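Local atomic coordinates of aminopeptidase C (Lactobacillus rhamnosus, PDB entry 4K7C), a protein that is probably a papain-like cysteine aminopeptidase that removes amino acids from the N-termini of peptides, as bleomycin hydrolase and other PepC relatives do. Residues N97-S108 and S165-L176. Sequence-based numbering, arbitrary orientation.
Sequences NYTFFWDKFEKS and SSSKSNELNGLL
Two near-parallel helices of this peptidase C1-like chain, 96-117 and 170-192, meet here through side chains, and Phe100 of the first also packs on the backbone at Ser165 and Ser166, in the loop ahead of the second. Lys104 spans much of the gap. Lys104 CD lies 3.8 Å from Leu176 CD2 and Lys104 CE 4.0 Å from Leu172 CD2, and the bend at chi4 (-63°) turns NZ toward Asn173, whose side chain it crosses at about a right angle. The bond from Lys104 NZ to Asn173 OD1, at 3.0 Å, is weak; Gln136 is the stronger polar partner of both side chains, and the ammonium also has a salt bridge to Asp138, so its charge is probably well compensated. Asp138 also bonds the hydroxyl of Ser169, so one carboxylate joins Lys104 to the residue just ahead of helix 170-192. The axes of the two short helical segments run 12.7 Å apart at 17°, with the Lys104 chain, Leu172 and Leu176 between them. Phe100, its CG anti to the backbone N (chi1 -164°), extends its ring toward the loop, and Ser169 CB meets the ring edge at Phe100 CZ, 3.8 Å away. One end of the contact is closed by Leu176 CD1, 3.8 Å from Ser108 OG, a hydroxyl already bonded to Lys104 O, which takes Ser108 N on the opposite face of its carbonyl plane. At the other end Asn97 OD1 sits 3.4 Å from Ser166 CB, buried without a polar partner, while its ND2 bonds Leu219 O. Shortening Asn97 to an alanine would probably leave the Leu219 carbonyl without this donor and open a gap beside Ser166, whose own OG is bonded to Glu162.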
ATOM      1  N   ASN A  97      -6.120  12.775 -27.262  1.00 15.23           N
ATOM      2  CA  ASN A  97      -5.420  13.990 -27.036  1.00 14.36           C
ATOM      3  C   ASN A  97      -5.530  14.881 -28.324  1.00 16.80           C
ATOM      4  O   ASN A  97      -5.680  16.075 -28.187  1.00 14.63           O
ATOM      5  CB  ASN A  97      -4.012  13.755 -26.674  1.00 15.02           C
ATOM      6  CG  ASN A  97      -3.334  14.997 -26.152  1.00 15.72           C
ATOM      7  OD1 ASN A  97      -3.996  15.964 -25.707  1.00 14.60           O
ATOM      8  ND2 ASN A  97      -2.039  14.973 -26.118  1.00 16.26           N
ATOM      9  N   TYR A  98      -5.477  14.262 -29.493  1.00 17.17           N
ATOM     10  CA  TYR A  98      -5.586  14.960 -30.787  1.00 17.74           C
ATOM     11  C   TYR A  98      -6.866  15.786 -30.835  1.00 17.86           C
ATOM     12  O   TYR A  98      -6.799  16.987 -31.091  1.00 18.03           O
ATOM     13  CB  TYR A  98      -5.430  13.984 -31.985  1.00 15.75           C
ATOM     14  CG  TYR A  98      -5.311  14.689 -33.326  1.00 14.66           C
ATOM     15  CD1 TYR A  98      -4.117  15.265 -33.773  1.00 17.30           C
ATOM     16  CD2 TYR A  98      -6.427  14.819 -34.116  1.00 15.41           C
ATOM     17  CE1 TYR A  98      -4.049  15.912 -35.014  1.00 15.51           C
ATOM     18  CE2 TYR A  98      -6.372  15.526 -35.329  1.00 14.80           C
ATOM     19  CZ  TYR A  98      -5.177  16.000 -35.774  1.00 16.47           C
ATOM     20  OH  TYR A  98      -5.118  16.660 -37.043  1.00 17.04           O
ATOM     21  N   THR A  99      -8.011  15.155 -30.517  1.00 17.81           N
ATOM     22  CA  THR A  99      -9.284  15.860 -30.527  1.00 18.32           C
ATOM     23  C   THR A  99      -9.333  16.854 -29.415  1.00 16.00           C
ATOM     24  O   THR A  99      -9.906  17.931 -29.568  1.00 15.98           O
ATOM     25  CB  THR A  99     -10.495  14.895 -30.421  1.00 20.78           C
ATOM     26  OG1 THR A  99     -10.193  13.857 -29.447  1.00 20.38           O
ATOM     27  CG2 THR A  99     -10.773  14.247 -31.729  1.00 21.90           C
ATOM     28  N   PHE A 100      -8.600  16.591 -28.311  1.00 16.20           N
ATOM     29  CA  PHE A 100      -8.644  17.474 -27.141  1.00 17.49           C
ATOM     30  C   PHE A 100      -7.925  18.777 -27.477  1.00 16.32           C
ATOM     31  O   PHE A 100      -8.357  19.927 -27.133  1.00 15.72           O
ATOM     32  CB  PHE A 100      -7.953  16.806 -25.959  1.00 17.42           C
ATOM     33  CG  PHE A 100      -8.251  17.422 -24.590  1.00 18.47           C
ATOM     34  CD1 PHE A 100      -9.530  17.768 -24.184  1.00 18.15           C
ATOM     35  CD2 PHE A 100      -7.223  17.538 -23.646  1.00 19.05           C
ATOM     36  CE1 PHE A 100      -9.776  18.225 -22.927  1.00 18.41           C
ATOM     37  CE2 PHE A 100      -7.454  18.002 -22.348  1.00 19.47           C
ATOM     38  CZ  PHE A 100      -8.743  18.336 -21.984  1.00 19.60           C
ATOM     39  N   PHE A 101      -6.798  18.641 -28.135  1.00 14.54           N
ATOM     40  CA  PHE A 101      -6.056  19.832 -28.556  1.00 14.86           C
ATOM     41  C   PHE A 101      -6.922  20.826 -29.399  1.00 15.57           C
ATOM     42  O   PHE A 101      -7.030  21.980 -29.069  1.00 16.61           O
ATOM     43  CB  PHE A 101      -4.737  19.402 -29.292  1.00 16.44           C
ATOM     44  CG  PHE A 101      -3.852  20.600 -29.707  1.00 16.36           C
ATOM     45  CD1 PHE A 101      -2.700  20.950 -29.037  1.00 16.33           C
ATOM     46  CD2 PHE A 101      -4.246  21.390 -30.774  1.00 18.57           C
ATOM     47  CE1 PHE A 101      -1.937  22.036 -29.465  1.00 15.57           C
ATOM     48  CE2 PHE A 101      -3.512  22.484 -31.170  1.00 19.08           C
ATOM     49  CZ  PHE A 101      -2.394  22.844 -30.487  1.00 17.62           C
ATOM     50  N   TRP A 102      -7.489  20.321 -30.508  1.00 15.27           N
ATOM     51  CA  TRP A 102      -8.232  21.106 -31.473  1.00 17.85           C
ATOM     52  C   TRP A 102      -9.541  21.602 -30.876  1.00 16.32           C
ATOM     53  O   TRP A 102      -9.924  22.749 -31.088  1.00 16.39           O
ATOM     54  CB  TRP A 102      -8.456  20.304 -32.712  1.00 16.44           C
ATOM     55  CG  TRP A 102      -7.180  20.058 -33.456  1.00 15.04           C
ATOM     56  CD1 TRP A 102      -6.636  18.856 -33.810  1.00 15.77           C
ATOM     57  CD2 TRP A 102      -6.285  21.058 -33.954  1.00 16.80           C
ATOM     58  NE1 TRP A 102      -5.464  19.059 -34.505  1.00 17.27           N
ATOM     59  CE2 TRP A 102      -5.232  20.395 -34.603  1.00 15.86           C
ATOM     60  CE3 TRP A 102      -6.278  22.441 -33.924  1.00 17.99           C
ATOM     61  CZ2 TRP A 102      -4.143  21.097 -35.248  1.00 17.40           C
ATOM     62  CZ3 TRP A 102      -5.204  23.143 -34.515  1.00 19.57           C
ATOM     63  CH2 TRP A 102      -4.149  22.476 -35.153  1.00 17.56           C
ATOM     64  N   ASP A 103     -10.136  20.806 -29.998  1.00 17.03           N
ATOM     65  CA  ASP A 103     -11.313  21.231 -29.296  1.00 17.09           C
ATOM     66  C   ASP A 103     -11.048  22.485 -28.431  1.00 15.50           C
ATOM     67  O   ASP A 103     -11.739  23.558 -28.499  1.00 17.39           O
ATOM     68  CB  ASP A 103     -11.899  20.101 -28.445  1.00 15.85           C
ATOM     69  CG  ASP A 103     -13.188  20.507 -27.777  1.00 16.94           C
ATOM     70  OD1 ASP A 103     -14.125  20.897 -28.518  1.00 17.29           O
ATOM     71  OD2 ASP A 103     -13.266  20.424 -26.475  1.00 16.40           O
ATOM     72  N   LYS A 104     -10.072  22.428 -27.556  1.00 16.10           N
ATOM     73  CA  LYS A 104      -9.662  23.571 -26.762  1.00 15.82           C
ATOM     74  C   LYS A 104      -9.267  24.796 -27.532  1.00 16.59           C
ATOM     75  O   LYS A 104      -9.569  25.901 -27.177  1.00 14.98           O
ATOM     76  CB  LYS A 104      -8.505  23.173 -25.844  1.00 18.07           C
ATOM     77  CG  LYS A 104      -8.825  22.198 -24.740  1.00 19.71           C
ATOM     78  CD  LYS A 104      -8.642  22.813 -23.390  1.00 17.84           C
ATOM     79  CE  LYS A 104      -9.147  21.974 -22.189  1.00 17.42           C
ATOM     80  NZ  LYS A 104     -10.598  21.689 -22.155  1.00 17.84           N
ATOM     81  N   PHE A 105      -8.502  24.599 -28.602  1.00 15.26           N
ATOM     82  CA  PHE A 105      -8.082  25.728 -29.375  1.00 17.20           C
ATOM     83  C   PHE A 105      -9.281  26.380 -30.104  1.00 16.79           C
ATOM     84  O   PHE A 105      -9.440  27.606 -30.054  1.00 17.57           O
ATOM     85  CB  PHE A 105      -6.977  25.319 -30.335  1.00 18.55           C
ATOM     86  CG  PHE A 105      -6.304  26.503 -30.971  1.00 17.71           C
ATOM     87  CD1 PHE A 105      -5.776  27.519 -30.171  1.00 18.32           C
ATOM     88  CD2 PHE A 105      -6.177  26.583 -32.333  1.00 20.04           C
ATOM     89  CE1 PHE A 105      -5.213  28.641 -30.706  1.00 19.02           C
ATOM     90  CE2 PHE A 105      -5.553  27.731 -32.866  1.00 19.98           C
ATOM     91  CZ  PHE A 105      -5.038  28.718 -32.049  1.00 18.41           C
ATOM     92  N   GLU A 106     -10.127  25.569 -30.714  1.00 16.09           N
ATOM     93  CA  GLU A 106     -11.343  26.064 -31.438  1.00 16.48           C
ATOM     94  C   GLU A 106     -12.269  26.687 -30.434  1.00 18.07           C
ATOM     95  O   GLU A 106     -12.749  27.774 -30.652  1.00 16.48           O
ATOM     96  CB  GLU A 106     -12.032  24.944 -32.194  1.00 16.20           C
ATOM     97  CG  GLU A 106     -11.246  24.518 -33.434  1.00 16.57           C
ATOM     98  CD  GLU A 106     -11.383  25.488 -34.656  1.00 18.59           C
ATOM     99  OE1 GLU A 106     -12.206  26.452 -34.668  1.00 20.12           O
ATOM    100  OE2 GLU A 106     -10.594  25.254 -35.630  1.00 18.25           O
ATOM    101  N   LYS A 107     -12.422  26.066 -29.258  1.00 15.79           N
ATOM    102  CA  LYS A 107     -13.265  26.710 -28.210  1.00 16.72           C
ATOM    103  C   LYS A 107     -12.762  28.094 -27.746  1.00 17.51           C
ATOM    104  O   LYS A 107     -13.575  28.897 -27.384  1.00 17.39           O
ATOM    105  CB  LYS A 107     -13.464  25.770 -27.027  1.00 17.21           C
ATOM    106  CG  LYS A 107     -14.408  24.631 -27.261  1.00 16.93           C
ATOM    107  CD  LYS A 107     -14.437  23.650 -26.057  1.00 19.42           C
ATOM    108  CE  LYS A 107     -15.598  22.728 -26.187  1.00 18.34           C
ATOM    109  NZ  LYS A 107     -15.351  21.515 -25.342  1.00 19.88           N
ATOM    110  N   SER A 108     -11.441  28.322 -27.720  1.00 17.19           N
ATOM    111  CA  SER A 108     -10.826  29.608 -27.377  1.00 16.82           C
ATOM    112  C   SER A 108     -11.312  30.717 -28.352  1.00 17.86           C
ATOM    113  O   SER A 108     -11.926  31.711 -27.938  1.00 17.25           O
ATOM    114  CB  SER A 108      -9.270  29.470 -27.281  1.00 17.50           C
ATOM    115  OG  SER A 108      -8.812  28.482 -26.301  1.00 17.45           O
ATOM    116  N   SER A 165      -1.366  16.791 -18.804  1.00 14.32           N
ATOM    117  CA  SER A 165      -2.549  17.615 -18.745  1.00 14.78           C
ATOM    118  C   SER A 165      -3.720  16.933 -19.453  1.00 15.29           C
ATOM    119  O   SER A 165      -4.835  17.167 -19.120  1.00 15.79           O
ATOM    120  CB  SER A 165      -2.302  18.968 -19.357  1.00 15.95           C
ATOM    121  OG  SER A 165      -1.407  19.709 -18.628  1.00 16.61           O
ATOM    122  N   SER A 166      -3.436  16.134 -20.468  1.00 14.65           N
ATOM    123  CA  SER A 166      -4.551  15.530 -21.208  1.00 15.08           C
ATOM    124  C   SER A 166      -5.275  14.532 -20.337  1.00 17.35           C
ATOM    125  O   SER A 166      -6.478  14.370 -20.474  1.00 17.40           O
ATOM    126  CB  SER A 166      -4.118  14.833 -22.519  1.00 15.30           C
ATOM    127  OG  SER A 166      -3.183  13.776 -22.373  1.00 16.34           O
ATOM    128  N   SER A 167      -4.539  13.867 -19.452  1.00 17.23           N
ATOM    129  CA  SER A 167      -5.069  12.870 -18.556  1.00 18.10           C
ATOM    130  C   SER A 167      -5.365  13.447 -17.112  1.00 17.52           C
ATOM    131  O   SER A 167      -5.899  12.739 -16.228  1.00 17.50           O
ATOM    132  CB  SER A 167      -4.143  11.635 -18.572  1.00 20.51           C
ATOM    133  OG  SER A 167      -4.491  10.704 -19.628  1.00 19.27           O
ATOM    134  N   LYS A 168      -5.112  14.745 -16.897  1.00 15.63           N
ATOM    135  CA  LYS A 168      -5.390  15.458 -15.656  1.00 15.07           C
ATOM    136  C   LYS A 168      -5.493  16.934 -15.997  1.00 13.54           C
ATOM    137  O   LYS A 168      -4.500  17.664 -15.894  1.00 15.00           O
ATOM    138  CB  LYS A 168      -4.296  15.193 -14.644  1.00 17.42           C
ATOM    139  CG  LYS A 168      -4.473  15.664 -13.225  1.00 23.84           C
ATOM    140  CD  LYS A 168      -3.494  14.860 -12.341  1.00 27.92           C
ATOM    141  CE  LYS A 168      -3.322  15.491 -10.970  1.00 37.98           C
ATOM    142  NZ  LYS A 168      -4.484  16.320 -10.544  1.00 42.61           N
ATOM    143  N   SER A 169      -6.667  17.306 -16.532  1.00 14.78           N
ATOM    144  CA  SER A 169      -6.837  18.589 -17.211  1.00 16.45           C
ATOM    145  C   SER A 169      -7.162  19.770 -16.325  1.00 16.11           C
ATOM    146  O   SER A 169      -7.315  20.910 -16.822  1.00 16.30           O
ATOM    147  CB  SER A 169      -7.931  18.471 -18.232  1.00 15.56           C
ATOM    148  OG  SER A 169      -9.139  17.967 -17.633  1.00 14.52           O
ATOM    149  N   ASN A 170      -7.295  19.530 -15.020  0.50 16.69           N
ATOM    150  CA  ASN A 170      -7.723  20.630 -14.128  0.50 17.20           C
ATOM    151  C   ASN A 170      -6.878  21.890 -14.217  0.50 17.09           C
ATOM    152  O   ASN A 170      -7.410  22.991 -14.342  0.50 17.25           O
ATOM    153  CB  ASN A 170      -7.866  20.145 -12.682  0.50 18.11           C
ATOM    154  CG  ASN A 170      -9.101  19.256 -12.469  0.50 19.93           C
ATOM    155  N   GLU A 171      -5.556  21.764 -14.189  1.00 17.29           N
ATOM    156  CA  GLU A 171      -4.660  22.941 -14.212  1.00 18.67           C
ATOM    157  C   GLU A 171      -4.726  23.687 -15.589  1.00 20.51           C
ATOM    158  O   GLU A 171      -4.751  24.940 -15.663  1.00 17.56           O
ATOM    159  CB  GLU A 171      -3.221  22.554 -13.879  1.00 21.17           C
ATOM    160  CG  GLU A 171      -2.881  21.923 -12.485  1.00 26.36           C
ATOM    161  CD  GLU A 171      -1.617  20.848 -12.437  1.00 33.48           C
ATOM    162  OE1 GLU A 171      -0.445  21.076 -12.968  1.00 22.42           O
ATOM    163  OE2 GLU A 171      -1.791  19.715 -11.791  1.00 35.67           O
ATOM    164  N   LEU A 172      -4.815  22.912 -16.655  1.00 17.81           N
ATOM    165  CA  LEU A 172      -4.974  23.495 -17.989  1.00 16.62           C
ATOM    166  C   LEU A 172      -6.302  24.265 -18.055  1.00 16.49           C
ATOM    167  O   LEU A 172      -6.317  25.372 -18.536  1.00 15.28           O
ATOM    168  CB  LEU A 172      -4.851  22.420 -19.092  1.00 18.22           C
ATOM    169  CG  LEU A 172      -5.310  22.816 -20.520  1.00 18.55           C
ATOM    170  CD1 LEU A 172      -4.454  23.977 -20.980  1.00 18.19           C
ATOM    171  CD2 LEU A 172      -5.274  21.627 -21.423  1.00 17.46           C
ATOM    172  N   ASN A 173      -7.414  23.679 -17.615  1.00 16.69           N
ATOM    173  CA  ASN A 173      -8.677  24.426 -17.672  1.00 17.07           C
ATOM    174  C   ASN A 173      -8.598  25.684 -16.807  1.00 17.22           C
ATOM    175  O   ASN A 173      -9.086  26.753 -17.227  1.00 16.51           O
ATOM    176  CB  ASN A 173      -9.878  23.589 -17.246  1.00 16.13           C
ATOM    177  CG  ASN A 173     -10.218  22.578 -18.298  1.00 18.49           C
ATOM    178  OD1 ASN A 173     -10.299  22.924 -19.474  1.00 19.13           O
ATOM    179  ND2 ASN A 173     -10.350  21.338 -17.919  1.00 15.90           N
ATOM    180  N   GLY A 174      -7.971  25.574 -15.623  1.00 17.43           N
ATOM    181  CA  GLY A 174      -7.851  26.766 -14.753  1.00 18.51           C
ATOM    182  C   GLY A 174      -7.104  27.904 -15.422  1.00 17.13           C
ATOM    183  O   GLY A 174      -7.517  29.067 -15.420  1.00 16.32           O
ATOM    184  N   LEU A 175      -5.967  27.594 -16.041  1.00 16.36           N
ATOM    185  CA  LEU A 175      -5.115  28.636 -16.660  1.00 16.09           C
ATOM    186  C   LEU A 175      -5.726  29.122 -17.960  1.00 17.80           C
ATOM    187  O   LEU A 175      -5.766  30.330 -18.183  1.00 18.27           O
ATOM    188  CB  LEU A 175      -3.686  28.095 -16.960  1.00 18.17           C
ATOM    189  CG  LEU A 175      -2.704  29.093 -17.583  1.00 19.25           C
ATOM    190  CD1 LEU A 175      -2.498  30.269 -16.636  1.00 20.86           C
ATOM    191  CD2 LEU A 175      -1.393  28.343 -17.949  1.00 20.49           C
ATOM    192  N   LEU A 176      -6.370  28.227 -18.699  1.00 17.60           N
ATOM    193  CA  LEU A 176      -6.915  28.673 -19.980  1.00 19.18           C
ATOM    194  C   LEU A 176      -8.150  29.582 -19.706  1.00 20.82           C
ATOM    195  O   LEU A 176      -8.346  30.601 -20.373  1.00 18.82           O
ATOM    196  CB  LEU A 176      -7.232  27.503 -20.897  1.00 20.43           C
ATOM    197  CG  LEU A 176      -7.826  27.848 -22.274  1.00 18.55           C
ATOM    198  CD1 LEU A 176      -6.848  28.745 -23.002  1.00 18.85           C
ATOM    199  CD2 LEU A 176      -8.055  26.538 -22.970  1.00 18.94           C
TER